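Local coordinates for protein periplasmic sensor hybrid histidine kinase (Anaeromyxobacter dehalogenans, PDB 4K0D) that probably senses a periplasmic signal through this helical-bundle sensor domain and passes it to a histidine kinase that uses ATP to phosphorylate protein histidine, at residues A9-L13 with A141-I145; A63-A67 with S79-L83. All coordinates share one frame; numbering follows the deposited sequence.

Contact 1 (A9-L13 with A141-I145). With ZN (zinc ion), chain J; ZN (zinc ion), chain I.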
ATOM      1  N   ALA B   9      11.708  17.119  -5.425  1.00 40.78           N
ATOM      2  CA  ALA B   9      11.948  15.683  -5.515  1.00 46.41           C
ATOM      3  C   ALA B   9      11.329  14.986  -4.311  1.00 36.30           C
ATOM      4  O   ALA B   9      10.925  13.866  -4.422  1.00 36.76           O
ATOM      5  CB  ALA B   9      13.435  15.389  -5.582  1.00 36.18           C
ATOM      6  N   ASP B  10      11.296  15.656  -3.162  1.00 37.19           N
ATOM      7  CA  ASP B  10      10.663  15.075  -2.009  1.00 38.55           C
ATOM      8  C   ASP B  10       9.184  14.978  -2.290  1.00 39.83           C
ATOM      9  O   ASP B  10       8.548  14.019  -1.922  1.00 34.76           O
ATOM     10  CB  ASP B  10      10.845  15.889  -0.756  1.00 33.44           C
ATOM     11  CG  ASP B  10      10.395  15.132   0.457  1.00 34.21           C
ATOM     12  OD1 ASP B  10      10.430  13.889   0.392  1.00 41.41           O
ATOM     13  OD2 ASP B  10       9.949  15.742   1.445  1.00 36.40           O
ATOM     14  N   ALA B  11       8.649  15.985  -2.957  1.00 38.29           N
ATOM     15  CA  ALA B  11       7.232  16.068  -3.161  1.00 34.98           C
ATOM     16  C   ALA B  11       6.807  14.929  -4.096  1.00 43.30           C
ATOM     17  O   ALA B  11       5.760  14.243  -3.933  1.00 34.97           O
ATOM     18  CB  ALA B  11       6.932  17.427  -3.748  1.00 39.02           C
ATOM     19  N   GLN B  12       7.628  14.719  -5.107  1.00 33.19           N
ATOM     20  CA  GLN B  12       7.403  13.614  -5.998  1.00 35.46           C
ATOM     21  C   GLN B  12       7.449  12.274  -5.214  1.00 30.05           C
ATOM     22  O   GLN B  12       6.498  11.470  -5.312  1.00 33.38           O
ATOM     23  CB  GLN B  12       8.410  13.654  -7.176  1.00 34.12           C
ATOM     24  CG  GLN B  12       8.004  12.790  -8.332  1.00 46.07           C
ATOM     25  CD  GLN B  12       9.099  12.660  -9.392  1.00 50.86           C
ATOM     26  OE1 GLN B  12       9.937  13.551  -9.565  1.00 51.13           O
ATOM     27  NE2 GLN B  12       9.105  11.524 -10.081  1.00 57.99           N
ATOM     28  N   LEU B  13       8.520  12.021  -4.457  1.00 28.09           N
ATOM     29  CA  LEU B  13       8.704  10.739  -3.793  1.00 29.53           C
ATOM     30  C   LEU B  13       7.668  10.494  -2.698  1.00 31.42           C
ATOM     31  O   LEU B  13       7.359   9.334  -2.368  1.00 27.07           O
ATOM     32  CB  LEU B  13      10.094  10.643  -3.201  1.00 26.94           C
ATOM     33  CG  LEU B  13      11.207  10.455  -4.236  1.00 35.33           C
ATOM     34  CD1 LEU B  13      12.501  10.098  -3.587  1.00 35.36           C
ATOM     35  CD2 LEU B  13      10.827   9.357  -5.227  1.00 39.85           C
ATOM     36  N   ALA B 141      12.039   6.004 -10.448  1.00 32.20           N
ATOM     37  CA  ALA B 141      12.139   7.438 -10.223  1.00 34.91           C
ATOM     38  C   ALA B 141      12.962   7.680  -8.965  1.00 34.87           C
ATOM     39  O   ALA B 141      13.813   8.546  -8.920  1.00 33.72           O
ATOM     40  CB  ALA B 141      10.776   8.055 -10.105  1.00 34.55           C
ATOM     41  N   SER B 142      12.700   6.911  -7.925  1.00 31.86           N
ATOM     42  CA  SER B 142      13.502   6.995  -6.719  1.00 31.26           C
ATOM     43  C   SER B 142      14.970   6.799  -7.009  1.00 32.57           C
ATOM     44  O   SER B 142      15.820   7.553  -6.518  1.00 32.16           O
ATOM     45  CB  SER B 142      13.073   5.931  -5.751  1.00 32.02           C
ATOM     46  OG  SER B 142      11.755   6.221  -5.426  1.00 37.93           O
ATOM     47  N   HIS B 143      15.275   5.758  -7.771  1.00 33.17           N
ATOM     48  CA  HIS B 143      16.658   5.458  -8.042  1.00 34.66           C
ATOM     49  C   HIS B 143      17.333   6.653  -8.670  1.00 36.10           C
ATOM     50  O   HIS B 143      18.438   7.032  -8.272  1.00 39.23           O
ATOM     51  CB  HIS B 143      16.819   4.268  -8.964  1.00 38.08           C
ATOM     52  CG  HIS B 143      18.251   3.906  -9.171  1.00 40.69           C
ATOM     53  ND1 HIS B 143      18.954   3.137  -8.273  1.00 41.69           N
ATOM     54  CD2 HIS B 143      19.134   4.267 -10.138  1.00 36.35           C
ATOM     55  CE1 HIS B 143      20.205   2.999  -8.696  1.00 44.04           C
ATOM     56  NE2 HIS B 143      20.331   3.671  -9.825  1.00 49.46           N
ATOM     57  N   THR B 144      16.663   7.230  -9.663  1.00 34.66           N
ATOM     58  CA  THR B 144      17.220   8.303 -10.458  1.00 37.30           C
ATOM     59  C   THR B 144      17.382   9.503  -9.561  1.00 41.81           C
ATOM     60  O   THR B 144      18.392  10.190  -9.575  1.00 31.11           O
ATOM     61  CB  THR B 144      16.267   8.659 -11.592  1.00 39.09           C
ATOM     62  OG1 THR B 144      16.312   7.628 -12.584  1.00 45.18           O
ATOM     63  CG2 THR B 144      16.636   9.991 -12.227  1.00 41.55           C
ATOM     64  N   ILE B 145      16.371   9.751  -8.735  1.00 37.86           N
ATOM     65  CA  ILE B 145      16.469  10.890  -7.853  1.00 38.66           C
ATOM     66  C   ILE B 145      17.630  10.735  -6.890  1.00 42.48           C
ATOM     67  O   ILE B 145      18.279  11.712  -6.556  1.00 35.86           O
ATOM     68  CB  ILE B 145      15.167  11.148  -7.066  1.00 37.23           C
ATOM     69  CG1 ILE B 145      14.200  11.921  -7.958  1.00 36.37           C
ATOM     70  CG2 ILE B 145      15.474  11.972  -5.813  1.00 32.65           C
ATOM     71  CD1 ILE B 145      12.781  11.797  -7.490  1.00 44.51           C
TER
HETATM   72 ZN    ZN J 202      17.988   1.537  -7.113  1.00 43.24          ZN
HETATM   73 ZN    ZN I 201      10.578  12.339   1.627  1.00 36.18          ZN

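Contact 2 (A63-A67 with S79-L83)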
ATOM      1  N   ALA B  63     -12.820   4.847  -4.147  1.00 22.53           N
ATOM      2  CA  ALA B  63     -12.592   5.144  -5.545  1.00 24.01           C
ATOM      3  C   ALA B  63     -12.214   6.599  -5.671  1.00 34.63           C
ATOM      4  O   ALA B  63     -11.289   6.932  -6.436  1.00 29.01           O
ATOM      5  CB  ALA B  63     -13.832   4.832  -6.387  1.00 26.10           C
ATOM      6  N   ALA B  64     -12.873   7.456  -4.883  1.00 29.21           N
ATOM      7  CA  ALA B  64     -12.658   8.890  -4.993  1.00 30.58           C
ATOM      8  C   ALA B  64     -11.243   9.211  -4.527  1.00 28.53           C
ATOM      9  O   ALA B  64     -10.530   9.940  -5.225  1.00 30.11           O
ATOM     10  CB  ALA B  64     -13.726   9.686  -4.222  1.00 26.69           C
ATOM     11  N   ARG B  65     -10.777   8.614  -3.421  1.00 28.35           N
ATOM     12  CA  ARG B  65      -9.382   8.845  -2.998  1.00 28.90           C
ATOM     13  C   ARG B  65      -8.401   8.388  -4.055  1.00 30.46           C
ATOM     14  O   ARG B  65      -7.387   9.019  -4.272  1.00 29.49           O
ATOM     15  CB  ARG B  65      -9.059   8.131  -1.699  1.00 28.20           C
ATOM     16  CG  ARG B  65      -9.828   8.698  -0.489  1.00 43.89           C
ATOM     17  CD  ARG B  65      -9.710   7.745   0.710  1.00 51.88           C
ATOM     18  NE  ARG B  65      -8.314   7.353   1.024  1.00 58.91           N
ATOM     19  CZ  ARG B  65      -7.874   6.091   1.068  1.00 52.28           C
ATOM     20  NH1 ARG B  65      -8.727   5.109   0.820  1.00 38.73           N
ATOM     21  NH2 ARG B  65      -6.593   5.808   1.385  1.00 49.13           N
ATOM     22  N   PHE B  66      -8.675   7.263  -4.695  1.00 30.43           N
ATOM     23  CA  PHE B  66      -7.760   6.754  -5.679  1.00 28.01           C
ATOM     24  C   PHE B  66      -7.746   7.588  -6.939  1.00 30.89           C
ATOM     25  O   PHE B  66      -6.691   7.809  -7.512  1.00 27.54           O
ATOM     26  CB  PHE B  66      -8.129   5.337  -6.048  1.00 32.12           C
ATOM     27  CG  PHE B  66      -7.228   4.724  -7.077  1.00 28.07           C
ATOM     28  CD1 PHE B  66      -5.976   4.275  -6.715  1.00 25.83           C
ATOM     29  CD2 PHE B  66      -7.674   4.525  -8.379  1.00 26.40           C
ATOM     30  CE1 PHE B  66      -5.162   3.651  -7.664  1.00 30.73           C
ATOM     31  CE2 PHE B  66      -6.895   3.908  -9.315  1.00 31.92           C
ATOM     32  CZ  PHE B  66      -5.636   3.481  -8.968  1.00 34.01           C
ATOM     33  N   ALA B  67      -8.911   8.042  -7.365  1.00 25.68           N
ATOM     34  CA  ALA B  67      -9.017   8.904  -8.517  1.00 27.38           C
ATOM     35  C   ALA B  67      -8.294  10.256  -8.296  1.00 33.71           C
ATOM     36  O   ALA B  67      -7.848  10.892  -9.259  1.00 28.59           O
ATOM     37  CB  ALA B  67     -10.449   9.155  -8.824  1.00 28.89           C
ATOM     38  N   SER B  79      -5.713   2.902 -14.735  1.00 42.13           N
ATOM     39  CA  SER B  79      -6.466   3.762 -13.837  1.00 42.95           C
ATOM     40  C   SER B  79      -7.835   4.147 -14.385  1.00 37.01           C
ATOM     41  O   SER B  79      -8.857   3.966 -13.717  1.00 41.86           O
ATOM     42  CB  SER B  79      -5.632   5.020 -13.553  1.00 40.35           C
ATOM     43  OG  SER B  79      -6.287   5.892 -12.657  1.00 45.10           O
ATOM     44  N   GLY B  80      -7.865   4.720 -15.573  1.00 41.15           N
ATOM     45  CA  GLY B  80      -9.110   5.177 -16.157  1.00 38.36           C
ATOM     46  C   GLY B  80     -10.132   4.068 -16.208  1.00 40.54           C
ATOM     47  O   GLY B  80     -11.334   4.281 -15.955  1.00 38.46           O
ATOM     48  N   ARG B  81      -9.658   2.873 -16.523  1.00 39.03           N
ATOM     49  CA  ARG B  81     -10.546   1.732 -16.709  1.00 42.91           C
ATOM     50  C   ARG B  81     -10.977   1.188 -15.339  1.00 43.99           C
ATOM     51  O   ARG B  81     -12.112   0.761 -15.165  1.00 34.85           O
ATOM     52  CB  ARG B  81      -9.906   0.622 -17.563  1.00 42.66           C
ATOM     53  N   ILE B  82     -10.073   1.216 -14.363  1.00 38.54           N
ATOM     54  CA  ILE B  82     -10.429   0.767 -13.036  1.00 33.96           C
ATOM     55  C   ILE B  82     -11.613   1.606 -12.585  1.00 34.50           C
ATOM     56  O   ILE B  82     -12.680   1.081 -12.171  1.00 36.42           O
ATOM     57  CB  ILE B  82      -9.224   0.894 -12.071  1.00 34.53           C
ATOM     58  CG1 ILE B  82      -8.145  -0.099 -12.454  1.00 31.68           C
ATOM     59  CG2 ILE B  82      -9.598   0.590 -10.638  1.00 30.14           C
ATOM     60  CD1 ILE B  82      -6.818   0.256 -11.845  1.00 32.16           C
ATOM     61  N   LEU B  83     -11.459   2.916 -12.656  1.00 34.29           N
ATOM     62  CA  LEU B  83     -12.484   3.797 -12.080  1.00 39.65           C
ATOM     63  C   LEU B  83     -13.805   3.648 -12.810  1.00 41.72           C
ATOM     64  O   LEU B  83     -14.851   3.746 -12.197  1.00 43.99           O
ATOM     65  CB  LEU B  83     -12.029   5.261 -12.067  1.00 30.77           C
ATOM     66  CG  LEU B  83     -10.874   5.394 -11.081  1.00 32.48           C
ATOM     67  CD1 LEU B  83     -10.118   6.703 -11.290  1.00 37.64           C
ATOM     68  CD2 LEU B  83     -11.354   5.327  -9.636  1.00 29.51           C
TER

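Contact 1 (A9-L13 with A141-I145)
Ala-9 and Leu-13 face Ile-145 and Ser-142 where two helical segments run antiparallel. The axes of 9-13 and 141-145 are 10.8 Å apart at closest approach, with 160° between their directions. The CA atoms of Ala-9 and Ile-145 lie 7.0 Å apart. Ile-145 makes the largest contribution of any residue. Its CD1 meets Leu-13 tip to tip, 3.9 Å from Leu-13 CG. Its other branch, CG2, stands anti to the backbone N and packs 4.0 Å from Ala-9 CB. Gln-12 borders this apolar group with an extended side chain. Its amide end reaches across, and Gln-12 NE2 comes within 3.9 Å of Ala-141 CB. Leu-13 CD2 lies 3.3 Å from Ser-142 OG, whose hydrogen-bond partner is the carbonyl O of Asp-138. Asp-10 and His-143 take no part in this packing; each binds a zinc ion. Asp-10 OD1 binds one at 2.0 Å, together with Glu-14 of the same chain and His-32 of the second subunit. His-143 ND1 binds another, as does Glu-121 of the second subunit. The arrangement is an antiparallel pairing of the first and last helices of a helical-bundle sensor domain, flanked by zinc sites that bridge two subunits.

Contact 2 (A63-A67 with S79-L83)
Phe-66 and Leu-83 dominate an apolar contact between two nearly antiparallel helical segments. The axes of 63-67 and 79-83 approach to 10.8 Å, and their directions differ by 164°. Ala-63 CA and Leu-83 CA, 6.7 Å apart, are the closest CA pair.

The main interaction is between apolar side chains. Leu-83 has CG beside its backbone N and anti to its carbonyl carbon (chi1 -67°), and its two methyl groups divide most of the work. CD2 sits at the edge of the Phe-66 ring, close to the ring plane and 4.0 Å from Phe-66 CD2. The same methyl lies 4.1 Å from Ala-63 CB. CD1 makes the closer approach to Ala-67 and comes to 3.5 Å from Ala-67 CB, a tight fit for two carbons. Phe-66 has CG anti to its backbone N (chi1 180°), which carries the ring across to the other helix. There Phe-66 CE2 also has a looser contact with Ile-82 CD1, at 4.4 Å.

Polar atoms add two contacts with carbon. Leu-83 CD2 is 3.6 Å from the carbonyl O of Ala-63. That oxygen also accepts the helical hydrogen bond from Ala-67 N. Ser-79 OG approaches the Phe-66 ring obliquely, 3.9 Å from CE2.

Other residues of the chain hold Phe-66 as well. Lys-71 makes a cation-pi interaction with its ring and a hydrogen bond to its carbonyl O, while Phe-130 meets the ring edge-to-face. The contact joins helix 46-68 to helix 73-102 near the short connection between them. Phe-66 and Ile-82 both pack on Leu-26 of helix 16-42, and Ile-82 also touches Leu-123, Leu-126, Leu-127 and Phe-130 of helix 117-145. The pair thus contributes to the core of the four-helix bundle.

Both contacts join antiparallel helices of one all-helical periplasmic domain, but they share no helix. Contact 1 pairs helix 7-13 with helix 117-145, from near the two ends of the chain. Contact 2 pairs helices 46-68 and 73-102, which follow each other, and its segments fall between those of contact 1 in sequence. Centres lie about 23 Å apart and nearest atoms about 14 Å, with no touch. The centre of contact 2 is 8 Å from that of the chain, against 26 Å for contact 1. Helix 117-145 links the two regions: one part packs on Ile-82, and its end forms contact 1. Contact 2 therefore belongs to the bundle core, and contact 1 to the terminal region, where zinc ions bridge the two subunits.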